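Local atomic coordinates of adapter protein mecA 1 (Bacillus subtilis, PDB entry 3JTP), a protein that recognises unfolded and aggregated proteins and targets them, along with the competence factor ComK, to the ClpC protease. Residues A[35-39]-A[40-44]; A[72-75]-A[76-79]; A[48-51]-A[52-56]; A[14-17]-A[18-21]. The protein carries 3 engineered substitutions. All coordinates share one frame; numbering follows the deposited sequence.

In the fold
All four contacts are local and lie in the C-terminal domain of MecA, the part that interacts with ClpC. Along the chain the order is interaction 4, 1, 3, 2. Interaction 1 is the hairpin of strands 31-37 and 40-46 in the antiparallel sheet. Interaction 2, in helix 73-79, packs on that hairpin, with centres about 10 Å apart. Interaction 4, at the start of helix 16-24, also touches the hairpin, with centres about 11 Å apart; there Tyr41 meets Phe16 and Val19. Interaction 3 opens helix 54-65 and stands apart, its centre about 24 Å from that of interaction 1. The hairpin thus links two helices that do not touch each other through these segments.

Interaction 1: A[35-39]-A[40-44]; sequences YSFEN and RYYLY
Arg40 pairs with Phe37 to close a tight beta hairpin between strands 31-37 and 40-46. A type I' turn runs from Phe37 to Arg40, with Glu38 and Asn39 at its corners. Arg40 N donates to Phe37 O at 3.0 Å. Arg40 O receives Phe37 N at 3.0 Å in return. Tyr41 comes next and forms a non-hydrogen-bonded pair with Ser36. Tyr41 CE1 lies 4.0 Å from Ser36 CB, and the CA-H of Tyr41 makes a contact with Tyr35 O. Tyr42 restores the hydrogen-bonded pattern with Tyr35. Tyr42 N to Tyr35 O and Tyr35 N to Tyr42 O both measure 2.8 Å and are nearly straight, at 170°. The Tyr42 side chain leans along the hairpin toward the turn. CG is anti to its own carbonyl carbon (chi1 -66°), and Tyr42 CE2 reaches 3.7 Å from Phe37 CB. Phe37 O sits at the edge of the Tyr42 ring, in its plane. Tyr44 CB only grazes the edge of the Tyr35 ring, at 4.5 Å from Tyr35 CE2. Helix 73-79 packs on one face of the hairpin, Tyr41 on the other face meets Phe16, and strands 8-13 and 81-84 flank the pair.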
loop_
_atom_site.group_PDB
_atom_site.type_symbol
_atom_site.label_atom_id
_atom_site.label_comp_id
_atom_site.label_asym_id
_atom_site.label_seq_id
_atom_site.Cartn_x
_atom_site.Cartn_y
_atom_site.Cartn_z
ATOM N N TYR A 35 -4.930 4.189 -3.443
ATOM C CA TYR A 35 -6.136 4.450 -4.222
ATOM C C TYR A 35 -7.327 3.721 -3.587
ATOM O O TYR A 35 -7.131 2.759 -2.840
ATOM C CB TYR A 35 -5.995 3.918 -5.663
ATOM C CG TYR A 35 -4.918 4.544 -6.514
ATOM C CD1 TYR A 35 -5.220 5.484 -7.500
ATOM C CD2 TYR A 35 -3.595 4.173 -6.354
ATOM C CE1 TYR A 35 -4.216 6.045 -8.285
ATOM C CE2 TYR A 35 -2.596 4.724 -7.122
ATOM C CZ TYR A 35 -2.903 5.653 -8.077
ATOM O OH TYR A 35 -1.865 6.173 -8.805
ATOM N N SER A 36 -8.553 4.150 -3.898
ATOM C CA SER A 36 -9.721 3.276 -3.707
ATOM C C SER A 36 -10.279 2.879 -5.053
ATOM O O SER A 36 -10.078 3.581 -6.044
ATOM C CB SER A 36 -10.841 3.921 -2.871
ATOM O OG SER A 36 -11.174 5.224 -3.322
ATOM N N PHE A 37 -10.999 1.763 -5.076
ATOM C CA PHE A 37 -11.597 1.275 -6.297
ATOM C C PHE A 37 -12.598 0.168 -5.960
ATOM O O PHE A 37 -12.248 -0.843 -5.347
ATOM C CB PHE A 37 -10.499 0.793 -7.256
ATOM C CG PHE A 37 -11.014 0.266 -8.567
ATOM C CD1 PHE A 37 -11.597 1.119 -9.495
ATOM C CD2 PHE A 37 -10.890 -1.082 -8.884
ATOM C CE1 PHE A 37 -12.075 0.628 -10.721
ATOM C CE2 PHE A 37 -11.362 -1.580 -10.108
ATOM C CZ PHE A 37 -11.957 -0.727 -11.023
ATOM N N GLU A 38 -13.856 0.384 -6.333
ATOM C CA GLU A 38 -14.878 -0.632 -6.163
ATOM C C GLU A 38 -14.913 -1.186 -4.744
ATOM O O GLU A 38 -14.916 -2.401 -4.558
ATOM C CB GLU A 38 -14.627 -1.802 -7.120
ATOM C CG GLU A 38 -14.831 -1.496 -8.579
ATOM C CD GLU A 38 -16.196 -0.906 -8.856
ATOM O OE1 GLU A 38 -17.194 -1.370 -8.244
ATOM O OE2 GLU A 38 -16.266 0.022 -9.690
ATOM N N ASN A 39 -14.928 -0.313 -3.747
ATOM C CA ASN A 39 -15.132 -0.756 -2.365
ATOM C C ASN A 39 -13.873 -1.265 -1.692
ATOM O O ASN A 39 -13.891 -1.562 -0.512
ATOM C CB ASN A 39 -16.215 -1.849 -2.283
ATOM C CG ASN A 39 -17.415 -1.562 -3.178
ATOM O OD1 ASN A 39 -17.835 -2.415 -3.976
ATOM N ND2 ASN A 39 -17.964 -0.351 -3.060
ATOM N N ARG A 40 -12.775 -1.371 -2.426
ATOM C CA ARG A 40 -11.531 -1.788 -1.800
ATOM C C ARG A 40 -10.446 -0.723 -1.881
ATOM O O ARG A 40 -10.625 0.299 -2.541
ATOM C CB ARG A 40 -11.076 -3.134 -2.342
ATOM C CG ARG A 40 -12.159 -4.179 -2.170
ATOM C CD ARG A 40 -11.619 -5.547 -1.843
ATOM N NE ARG A 40 -11.133 -6.267 -3.014
ATOM C CZ ARG A 40 -11.893 -7.056 -3.769
ATOM N NH1 ARG A 40 -13.178 -7.208 -3.469
ATOM N NH2 ARG A 40 -11.369 -7.691 -4.822
ATOM N N TYR A 41 -9.351 -0.932 -1.160
ATOM C CA TYR A 41 -8.231 0.013 -1.181
ATOM C C TYR A 41 -7.045 -0.677 -1.828
ATOM O O TYR A 41 -6.860 -1.889 -1.680
ATOM C CB TYR A 41 -7.893 0.533 0.234
ATOM C CG TYR A 41 -8.997 1.410 0.779
ATOM C CD1 TYR A 41 -8.980 2.786 0.579
ATOM C CD2 TYR A 41 -10.092 0.857 1.446
ATOM C CE1 TYR A 41 -10.009 3.590 1.040
ATOM C CE2 TYR A 41 -11.135 1.656 1.906
ATOM C CZ TYR A 41 -11.082 3.025 1.700
ATOM O OH TYR A 41 -12.100 3.833 2.166
ATOM N N TYR A 42 -6.263 0.085 -2.574
ATOM C CA TYR A 42 -5.132 -0.465 -3.287
ATOM C C TYR A 42 -3.906 0.363 -2.977
ATOM O O TYR A 42 -3.936 1.587 -3.049
ATOM C CB TYR A 42 -5.412 -0.480 -4.799
ATOM C CG TYR A 42 -6.522 -1.431 -5.164
ATOM C CD1 TYR A 42 -6.242 -2.692 -5.664
ATOM C CD2 TYR A 42 -7.855 -1.073 -4.988
ATOM C CE1 TYR A 42 -7.259 -3.571 -5.993
ATOM C CE2 TYR A 42 -8.884 -1.951 -5.314
ATOM C CZ TYR A 42 -8.579 -3.196 -5.818
ATOM O OH TYR A 42 -9.593 -4.073 -6.146
ATOM N N LEU A 43 -2.836 -0.312 -2.597
ATOM C CA LEU A 43 -1.617 0.380 -2.241
ATOM C C LEU A 43 -0.672 0.142 -3.384
ATOM O O LEU A 43 -0.214 -0.975 -3.574
ATOM C CB LEU A 43 -0.988 -0.239 -0.994
ATOM C CG LEU A 43 -0.484 0.617 0.174
ATOM C CD1 LEU A 43 0.741 -0.022 0.837
ATOM C CD2 LEU A 43 -0.197 2.027 -0.244
ATOM N N TYR A 44 -0.348 1.165 -4.146
ATOM C CA TYR A 44 0.772 0.967 -5.046
ATOM C C TYR A 44 2.078 0.995 -4.244
ATOM O O TYR A 44 2.354 1.952 -3.537
ATOM C CB TYR A 44 0.796 1.995 -6.154
ATOM C CG TYR A 44 1.978 1.811 -7.067
ATOM C CD1 TYR A 44 2.102 0.673 -7.859
ATOM C CD2 TYR A 44 2.975 2.779 -7.137
ATOM C CE1 TYR A 44 3.190 0.498 -8.685
ATOM C CE2 TYR A 44 4.064 2.623 -7.967
ATOM C CZ TYR A 44 4.173 1.487 -8.731
ATOM O OH TYR A 44 5.270 1.355 -9.543
#

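Interaction 2: A[72-75]-A[76-79]; sequences SIHR and LEEY
Leu76 N donates to Ser72 O at 3.0 Å, the first of the i to i+4 backbone bonds that wind 73-79 into a short helix. Glu77 N follows with Ile73 O at 3.0 Å. Arg75 O is shared by two backbone donors, Glu78 N and Tyr79 N. Tyr79 N lies 3.0 Å from Arg75 O. The bond from Glu78 N to His74 O is weak.

Ser72 is the N-cap of this helix. Its OG accepts from His74 N at 2.8 Å and, weakly, from Arg75 N. These bonds use backbone N-H groups of the first turn that have no helical carbonyl before them.

Among the side chains, His74 and Glu77 lie side by side and point the same way. Glu77 OE2 is 3.5 Å from His74 CD2, with ring and carboxylate planes 37° apart. Glu77 is extended beyond CG, which carries its carboxylate back along the helix to the histidine. A carboxylate so near could mildly favour the protonated imidazole. The Arg75 chain starts out opposite its backbone N (chi1 176°) and then bends twice. This brings Arg75 NH2 to 4.1 Å from Tyr79 CE2, with the guanidinium inclined 25° to the ring. Leu76 is buried; its CB and CG lie near Ser72 O, and it also packs on Phe37 and Tyr42 of the hairpin. Ile73 and Glu77 touch Tyr35 of the same hairpin.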
loop_
_atom_site.group_PDB
_atom_site.type_symbol
_atom_site.label_atom_id
_atom_site.label_comp_id
_atom_site.label_asym_id
_atom_site.label_seq_id
_atom_site.Cartn_x
_atom_site.Cartn_y
_atom_site.Cartn_z
ATOM N N SER A 72 -4.308 -3.381 -12.535
ATOM C CA SER A 72 -3.265 -2.497 -13.032
ATOM C C SER A 72 -3.301 -1.076 -12.476
ATOM O O SER A 72 -4.361 -0.476 -12.261
ATOM C CB SER A 72 -3.283 -2.427 -14.562
ATOM O OG SER A 72 -2.708 -1.199 -14.986
ATOM N N ILE A 73 -2.108 -0.537 -12.291
ATOM C CA ILE A 73 -1.945 0.834 -11.856
ATOM C C ILE A 73 -2.578 1.826 -12.840
ATOM O O ILE A 73 -2.946 2.932 -12.439
ATOM C CB ILE A 73 -0.452 1.142 -11.554
ATOM C CG1 ILE A 73 -0.236 2.632 -11.296
ATOM C CG2 ILE A 73 0.444 0.573 -12.621
ATOM C CD1 ILE A 73 -0.694 3.043 -9.899
ATOM N N HIS A 74 -2.740 1.418 -14.106
ATOM C CA HIS A 74 -3.409 2.263 -15.115
ATOM C C HIS A 74 -4.931 2.195 -14.991
ATOM O O HIS A 74 -5.622 3.213 -15.053
ATOM C CB HIS A 74 -2.968 1.906 -16.542
ATOM C CG HIS A 74 -1.506 2.121 -16.784
ATOM N ND1 HIS A 74 -0.645 1.096 -17.090
ATOM C CD2 HIS A 74 -0.755 3.248 -16.739
ATOM C CE1 HIS A 74 0.580 1.576 -17.227
ATOM N NE2 HIS A 74 0.539 2.882 -17.019
ATOM N N ARG A 75 -5.439 0.983 -14.829
ATOM C CA ARG A 75 -6.806 0.772 -14.383
ATOM C C ARG A 75 -7.153 1.744 -13.247
ATOM O O ARG A 75 -8.066 2.570 -13.372
ATOM C CB ARG A 75 -6.932 -0.657 -13.871
ATOM C CG ARG A 75 -8.277 -0.990 -13.273
ATOM C CD ARG A 75 -9.335 -1.043 -14.335
ATOM N NE ARG A 75 -9.010 -2.009 -15.378
ATOM C CZ ARG A 75 -9.646 -2.083 -16.544
ATOM N NH1 ARG A 75 -9.282 -2.994 -17.436
ATOM N NH2 ARG A 75 -10.642 -1.244 -16.816
ATOM N N LEU A 76 -6.419 1.635 -12.136
ATOM C CA LEU A 76 -6.640 2.487 -10.971
ATOM C C LEU A 76 -6.523 3.970 -11.304
ATOM O O LEU A 76 -7.319 4.778 -10.829
ATOM C CB LEU A 76 -5.640 2.141 -9.858
ATOM C CG LEU A 76 -5.792 0.806 -9.130
ATOM C CD1 LEU A 76 -4.518 0.447 -8.395
ATOM C CD2 LEU A 76 -6.951 0.892 -8.167
ATOM N N GLU A 77 -5.524 4.334 -12.108
ATOM C CA GLU A 77 -5.265 5.748 -12.404
ATOM C C GLU A 77 -6.433 6.447 -13.095
ATOM O O GLU A 77 -6.619 7.655 -12.967
ATOM C CB GLU A 77 -4.004 5.914 -13.259
ATOM C CG GLU A 77 -2.760 6.343 -12.503
ATOM C CD GLU A 77 -1.548 6.472 -13.408
ATOM O OE1 GLU A 77 -0.772 7.444 -13.242
ATOM O OE2 GLU A 77 -1.371 5.610 -14.297
ATOM N N GLU A 78 -7.218 5.698 -13.847
ATOM C CA GLU A 78 -8.250 6.345 -14.644
ATOM C C GLU A 78 -9.647 6.104 -14.083
ATOM O O GLU A 78 -10.559 6.911 -14.293
ATOM C CB GLU A 78 -8.146 5.896 -16.100
ATOM C CG GLU A 78 -6.718 5.986 -16.648
ATOM C CD GLU A 78 -6.164 7.412 -16.644
ATOM O OE1 GLU A 78 -6.972 8.371 -16.580
ATOM O OE2 GLU A 78 -4.921 7.571 -16.707
ATOM N N TYR A 79 -9.801 5.007 -13.345
ATOM C CA TYR A 79 -11.091 4.639 -12.774
ATOM C C TYR A 79 -11.082 4.520 -11.234
ATOM O O TYR A 79 -12.053 4.053 -10.622
ATOM C CB TYR A 79 -11.557 3.339 -13.407
ATOM C CG TYR A 79 -11.687 3.415 -14.915
ATOM C CD1 TYR A 79 -12.748 4.096 -15.505
ATOM C CD2 TYR A 79 -10.762 2.792 -15.750
ATOM C CE1 TYR A 79 -12.884 4.159 -16.893
ATOM C CE2 TYR A 79 -10.885 2.854 -17.142
ATOM C CZ TYR A 79 -11.949 3.537 -17.705
ATOM O OH TYR A 79 -12.089 3.601 -19.078
#

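Interaction 3: A[48-51]-A[52-56]; sequences CDMT and DEEVE. Engineered in segment 48-51: Asp49 (natural residue Asn).
Residues 48-51 belong to the loop between strand 40-46 and helix 54-65, and 54-56 are already helical. Met50 and Glu54 meet here, their side chains crossing at about a right angle. The first torsion of Glu54 (chi1 -154°) turns CG away from the backbone N, and the chain is extended from there on. This brings its carboxylate beside Met50. Glu54 OE2 lies 3.4 Å from Met50 CG and 3.6 Å from Met50 SD. The carboxylate oxygen rests against the methionine chain in van der Waals contact, without a hydrogen bond.

Thr51 O accepts Val55 N at 2.9 Å and 175°, an i to i+4 bond near the start of the helix. It ties the loop backbone at Thr51 to the helix.

Val55 adds an apolar touch to this junction. Its CG2 branch lies beside its own backbone N and faces the loop. Val55 CG2 stands 3.5 Å from Met50 CB, closer than usual for two carbons, and 3.2 Å from Thr51 O. Thr51 OG1 lies 3.9 Å from Glu54 CB. Farther out, Met50 also packs on Ser30 and Val55 on Phe47.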
loop_
_atom_site.group_PDB
_atom_site.type_symbol
_atom_site.label_atom_id
_atom_site.label_comp_id
_atom_site.label_asym_id
_atom_site.label_seq_id
_atom_site.Cartn_x
_atom_site.Cartn_y
_atom_site.Cartn_z
ATOM N N CYS A 48 11.491 0.654 -4.763
ATOM C CA CYS A 48 12.516 1.031 -5.747
ATOM C C CYS A 48 13.887 0.415 -5.507
ATOM O O CYS A 48 14.270 -0.539 -6.192
ATOM C CB CYS A 48 12.618 2.555 -5.895
ATOM S SG CYS A 48 13.015 3.433 -4.380
ATOM N N ASP A 49 14.624 0.973 -4.547
ATOM C CA ASP A 49 15.923 0.428 -4.163
ATOM C C ASP A 49 15.927 0.024 -2.686
ATOM O O ASP A 49 15.997 0.858 -1.781
ATOM C CB ASP A 49 17.070 1.399 -4.498
ATOM C CG ASP A 49 17.493 2.249 -3.311
ATOM O OD1 ASP A 49 18.176 1.715 -2.410
ATOM O OD2 ASP A 49 17.157 3.454 -3.284
ATOM N N MET A 50 15.813 -1.275 -2.464
ATOM C CA MET A 50 15.919 -1.866 -1.149
ATOM C C MET A 50 16.619 -3.166 -1.483
ATOM O O MET A 50 16.902 -3.428 -2.652
ATOM C CB MET A 50 14.524 -2.119 -0.586
ATOM C CG MET A 50 14.307 -1.644 0.837
ATOM S SD MET A 50 12.608 -1.067 1.072
ATOM C CE MET A 50 12.647 0.358 0.012
ATOM N N THR A 51 16.918 -3.989 -0.494
ATOM C CA THR A 51 17.571 -5.251 -0.805
ATOM C C THR A 51 16.586 -6.401 -0.764
ATOM O O THR A 51 15.600 -6.356 -0.027
ATOM C CB THR A 51 18.753 -5.539 0.130
ATOM O OG1 THR A 51 18.446 -5.064 1.450
ATOM C CG2 THR A 51 20.014 -4.846 -0.396
ATOM N N ASP A 52 16.869 -7.427 -1.562
ATOM C CA ASP A 52 16.018 -8.613 -1.649
ATOM C C ASP A 52 15.741 -9.210 -0.276
ATOM O O ASP A 52 14.970 -10.157 -0.144
ATOM C CB ASP A 52 16.643 -9.669 -2.571
ATOM C CG ASP A 52 16.641 -9.244 -4.030
ATOM O OD1 ASP A 52 16.568 -8.023 -4.287
ATOM O OD2 ASP A 52 16.710 -10.128 -4.917
ATOM N N GLU A 53 16.372 -8.659 0.750
ATOM C CA GLU A 53 16.117 -9.118 2.102
ATOM C C GLU A 53 15.118 -8.198 2.789
ATOM O O GLU A 53 14.119 -8.657 3.345
ATOM C CB GLU A 53 17.419 -9.176 2.894
ATOM C CG GLU A 53 18.655 -9.277 2.015
ATOM C CD GLU A 53 19.824 -9.931 2.725
ATOM O OE1 GLU A 53 20.928 -9.951 2.146
ATOM O OE2 GLU A 53 19.634 -10.433 3.856
ATOM N N GLU A 54 15.390 -6.897 2.754
ATOM C CA GLU A 54 14.546 -5.933 3.447
ATOM C C GLU A 54 13.153 -6.056 2.840
ATOM O O GLU A 54 12.139 -6.036 3.545
ATOM C CB GLU A 54 15.112 -4.506 3.305
ATOM C CG GLU A 54 14.727 -3.536 4.429
ATOM C CD GLU A 54 15.218 -2.098 4.187
ATOM O OE1 GLU A 54 16.436 -1.868 4.040
ATOM O OE2 GLU A 54 14.374 -1.178 4.163
ATOM N N VAL A 55 13.132 -6.234 1.523
ATOM C CA VAL A 55 11.901 -6.353 0.759
ATOM C C VAL A 55 11.078 -7.573 1.148
ATOM O O VAL A 55 9.861 -7.484 1.278
ATOM C CB VAL A 55 12.203 -6.424 -0.736
ATOM C CG1 VAL A 55 10.929 -6.729 -1.521
ATOM C CG2 VAL A 55 12.846 -5.120 -1.203
ATOM N N GLU A 56 11.744 -8.708 1.334
ATOM C CA GLU A 56 11.060 -9.962 1.639
ATOM C C GLU A 56 10.281 -9.865 2.950
ATOM O O GLU A 56 9.087 -10.126 2.992
ATOM C CB GLU A 56 12.042 -11.151 1.640
ATOM C CG GLU A 56 12.957 -11.247 2.859
ATOM C CD GLU A 56 14.346 -11.838 2.555
ATOM O OE1 GLU A 56 14.613 -12.242 1.397
ATOM O OE2 GLU A 56 15.177 -11.892 3.491
#

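Interaction 4: A[14-17]-A[18-21]; sequences GDFE and DVIS
Ile20 lies over one face of the Phe16 ring, one helical turn further on. Ile20 CG1 stands 4.3 Å from the centroid of the Phe16 ring, 26° off the normal, a CH-pi contact. Ile20 CD1 reaches 3.8 Å from Phe16 CE2. The two side chains cross at about a right angle. Phe16 has CG anti to its backbone N (chi1 -162°), which swings the ring along the helix toward Val19 and Ile20. Val19 CB lies obliquely to the ring, 4.2 Å from Phe16 CD1. Glu17 runs alongside Ile20 with OE2 near its CD1.

The backbone of helix 16-24 sets these positions. Ile20 N donates to Phe16 O, and Ser21 N to Glu17 O. Ser21 OG adds a weak bond to Glu17 O. Asp18 N donates to Asp15 O at 3.1 Å, near the start of the helix.

Further out, Phe16 meets Phe96 edge-to-face; both Phe16 and Ile20 pack on Ile92. This joins the helix to helix 88-96. Phe16 and Val19 also pack on Leu34 of the sheet.

Asp15 and Asp18 bring two carboxylates together, OD1 of Asp15 3.2 Å from OD2 of Asp18, with their planes 76° apart. A water accepts from Gly14 N and donates to Asp18 OD2 at 2.7 Å. Two acids this close would repel if both were charged. Either proton uptake by one of them or solvent screening could ease this, and the water gives Asp18 OD2 a hydrogen-bond donor.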
loop_
_atom_site.group_PDB
_atom_site.type_symbol
_atom_site.label_atom_id
_atom_site.label_comp_id
_atom_site.label_asym_id
_atom_site.label_seq_id
_atom_site.Cartn_x
_atom_site.Cartn_y
_atom_site.Cartn_z
ATOM N N GLY A 14 -9.074 -5.283 1.925
ATOM C CA GLY A 14 -10.513 -5.422 2.060
ATOM C C GLY A 14 -11.178 -4.248 2.762
ATOM O O GLY A 14 -12.346 -3.972 2.531
ATOM N N ASP A 15 -10.451 -3.551 3.629
ATOM C CA ASP A 15 -11.017 -2.349 4.226
ATOM C C ASP A 15 -9.972 -1.381 4.772
ATOM O O ASP A 15 -8.818 -1.735 4.976
ATOM C CB ASP A 15 -12.049 -2.699 5.301
ATOM C CG ASP A 15 -11.416 -3.330 6.527
ATOM O OD1 ASP A 15 -10.243 -3.750 6.425
ATOM O OD2 ASP A 15 -12.085 -3.409 7.586
ATOM N N PHE A 16 -10.393 -0.150 4.998
ATOM C CA PHE A 16 -9.479 0.886 5.431
ATOM C C PHE A 16 -8.748 0.578 6.748
ATOM O O PHE A 16 -7.600 0.978 6.909
ATOM C CB PHE A 16 -10.198 2.234 5.518
ATOM C CG PHE A 16 -9.272 3.388 5.524
ATOM C CD1 PHE A 16 -8.325 3.516 4.529
ATOM C CD2 PHE A 16 -9.324 4.327 6.531
ATOM C CE1 PHE A 16 -7.435 4.568 4.527
ATOM C CE2 PHE A 16 -8.449 5.382 6.544
ATOM C CZ PHE A 16 -7.502 5.510 5.534
ATOM N N GLU A 17 -9.388 -0.123 7.683
ATOM C CA GLU A 17 -8.731 -0.376 8.967
ATOM C C GLU A 17 -7.446 -1.155 8.752
ATOM O O GLU A 17 -6.462 -0.936 9.449
ATOM C CB GLU A 17 -9.631 -1.107 9.978
ATOM C CG GLU A 17 -11.096 -0.681 9.952
ATOM C CD GLU A 17 -11.296 0.790 10.280
ATOM O OE1 GLU A 17 -12.366 1.345 9.908
ATOM O OE2 GLU A 17 -10.387 1.378 10.921
ATOM N N ASP A 18 -7.441 -2.057 7.779
ATOM C CA ASP A 18 -6.256 -2.861 7.538
ATOM C C ASP A 18 -5.133 -2.016 6.953
ATOM O O ASP A 18 -3.973 -2.293 7.209
ATOM C CB ASP A 18 -6.565 -4.049 6.629
ATOM C CG ASP A 18 -7.426 -5.109 7.323
ATOM O OD1 ASP A 18 -7.516 -5.064 8.568
ATOM O OD2 ASP A 18 -8.017 -5.970 6.628
ATOM N N VAL A 19 -5.475 -0.997 6.170
ATOM C CA VAL A 19 -4.465 -0.033 5.713
ATOM C C VAL A 19 -3.843 0.708 6.908
ATOM O O VAL A 19 -2.628 0.749 7.043
ATOM C CB VAL A 19 -5.031 0.980 4.704
ATOM C CG1 VAL A 19 -3.909 1.930 4.209
ATOM C CG2 VAL A 19 -5.715 0.238 3.513
ATOM N N ILE A 20 -4.682 1.262 7.785
ATOM C CA ILE A 20 -4.217 1.941 8.995
ATOM C C ILE A 20 -3.313 1.016 9.834
ATOM O O ILE A 20 -2.213 1.415 10.214
ATOM C CB ILE A 20 -5.387 2.437 9.859
ATOM C CG1 ILE A 20 -6.238 3.450 9.096
ATOM C CG2 ILE A 20 -4.889 3.079 11.172
ATOM C CD1 ILE A 20 -7.536 3.797 9.841
ATOM N N SER A 21 -3.779 -0.206 10.111
ATOM C CA SER A 21 -2.968 -1.224 10.797
ATOM C C SER A 21 -1.598 -1.384 10.174
ATOM O O SER A 21 -0.601 -1.368 10.884
ATOM C CB SER A 21 -3.652 -2.592 10.812
ATOM O OG SER A 21 -4.777 -2.581 11.659
HETATM O O HOH W 1 -7.434 -6.450 4.043
#